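Local coordinates for glutaredoxin (Methanosarcina acetivorans, PDB 5CAX), which acts as a glutaredoxin-like enzyme with coenzyme M-dependent protein disulfide reductase activity, at residues 55-58 against 59-62. Numbering follows the deposited sequence.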
loop_
_atom_site.group_PDB
_atom_site.type_symbol
_atom_site.label_atom_id
_atom_site.label_comp_id
_atom_site.label_asym_id
_atom_site.label_seq_id
_atom_site.Cartn_x
_atom_site.Cartn_y
_atom_site.Cartn_z
ATOM N N LEU A 55 1.791 0.536 -13.987
ATOM C CA LEU A 55 2.975 1.347 -14.177
ATOM C C LEU A 55 3.783 0.973 -15.427
ATOM O O LEU A 55 3.923 -0.196 -15.759
ATOM C CB LEU A 55 3.852 1.259 -12.933
ATOM C CG LEU A 55 3.287 1.886 -11.667
ATOM C CD1 LEU A 55 4.268 1.664 -10.510
ATOM C CD2 LEU A 55 3.064 3.375 -11.903
ATOM N N GLU A 56 4.342 1.978 -16.099
ATOM C CA GLU A 56 5.268 1.735 -17.200
ATOM C C GLU A 56 6.453 0.902 -16.705
ATOM O O GLU A 56 6.716 0.859 -15.505
ATOM C CB GLU A 56 5.729 3.056 -17.820
ATOM C CG GLU A 56 4.613 3.865 -18.490
ATOM C CD GLU A 56 3.882 3.091 -19.591
ATOM O OE1 GLU A 56 4.541 2.547 -20.507
ATOM O OE2 GLU A 56 2.635 3.024 -19.542
ATOM N N GLU A 57 7.136 0.217 -17.623
ATOM C CA GLU A 57 8.055 -0.865 -17.256
ATOM C C GLU A 57 9.180 -0.481 -16.309
ATOM O O GLU A 57 9.477 -1.224 -15.375
ATOM C CB GLU A 57 8.664 -1.496 -18.499
ATOM C CG GLU A 57 9.708 -2.555 -18.157
ATOM C CD GLU A 57 9.161 -3.649 -17.223
ATOM O OE1 GLU A 57 7.950 -3.962 -17.286
ATOM O OE2 GLU A 57 9.951 -4.200 -16.422
ATOM N N GLU A 58 9.814 0.664 -16.529
ATOM C CA GLU A 58 10.916 1.046 -15.652
ATOM C C GLU A 58 10.391 1.388 -14.261
ATOM O O GLU A 58 10.951 0.959 -13.253
ATOM C CB GLU A 58 11.691 2.227 -16.221
ATOM C CG GLU A 58 12.953 2.550 -15.436
ATOM C CD GLU A 58 14.108 1.598 -15.745
ATOM O OE1 GLU A 58 14.101 0.963 -16.824
ATOM O OE2 GLU A 58 15.034 1.495 -14.907
ATOM N N GLU A 59 9.287 2.126 -14.216
ATOM C CA GLU A 59 8.650 2.475 -12.953
ATOM C C GLU A 59 8.075 1.236 -12.276
ATOM O O GLU A 59 8.224 1.044 -11.064
ATOM C CB GLU A 59 7.539 3.506 -13.182
ATOM C CG GLU A 59 8.015 4.869 -13.644
ATOM C CD GLU A 59 8.378 4.897 -15.125
ATOM O OE1 GLU A 59 8.182 3.869 -15.819
ATOM O OE2 GLU A 59 8.859 5.955 -15.595
ATOM N N LYS A 60 7.408 0.399 -13.062
ATOM C CA LYS A 60 6.851 -0.842 -12.532
ATOM C C LYS A 60 7.954 -1.693 -11.909
ATOM O O LYS A 60 7.740 -2.354 -10.897
ATOM C CB LYS A 60 6.103 -1.602 -13.625
ATOM C CG LYS A 60 5.551 -2.941 -13.181
ATOM C CD LYS A 60 4.810 -3.639 -14.299
ATOM C CE LYS A 60 5.709 -4.524 -15.116
ATOM N NZ LYS A 60 4.881 -5.388 -15.996
ATOM N N SER A 61 9.140 -1.645 -12.508
ATOM C CA SER A 61 10.287 -2.401 -12.020
ATOM C C SER A 61 10.881 -1.741 -10.774
ATOM O O SER A 61 11.447 -2.410 -9.919
ATOM C CB SER A 61 11.346 -2.526 -13.106
ATOM O OG SER A 61 12.560 -2.990 -12.559
ATOM N N ASN A 62 10.780 -0.421 -10.689
ATOM C CA ASN A 62 11.213 0.282 -9.486
ATOM C C ASN A 62 10.336 -0.086 -8.299
ATOM O O ASN A 62 10.830 -0.458 -7.233
ATOM C CB ASN A 62 11.175 1.795 -9.699
ATOM C CG ASN A 62 12.208 2.272 -10.699
ATOM O OD1 ASN A 62 13.224 1.610 -10.926
ATOM N ND2 ASN A 62 11.941 3.416 -11.327
#
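Lys60 N donates to Glu56 O at 2.6 Å, a nearly straight bond (N-H...O 166°) that closes the first turn of helix 57-70, with Glu56 in the N-cap position. The next two i to i+4 bonds, Ser61 N to Glu57 O and Asn62 N to Glu58 O, are both 2.9 Å but more bent. This bonded turn is the tight part, and Leu55 points into it: its CB lies 3.7 Å from both Lys60 N and Lys60 CA, and its CD1 reaches Glu59 O at 4.0 Å. Two solvent-facing flanks are looser. On one, Glu59 CG stands beside its own backbone N (chi1 -67°), and the bend at chi2 brings OE1 within 3.3 Å of Glu56 CB, while OE1 of Glu56 and OE1 of Glu59 remain 6.1 Å apart. On the other, Glu57 and Lys60 cross at a slant; the lysine turns at chi3 (90°), and its NZ makes a long salt bridge of 3.6 Å to Glu57 OE1, which lies nearer to Lys60 CE (3.2 Å). Four acidic residues near a helix N-terminus are probably favourable to the helix dipole. In the thioredoxin-type fold, this turn leads from edge strand 48-51 into helix 57-70, followed in the chain by strand 78-81, which pairs antiparallel with inner strand 22-26.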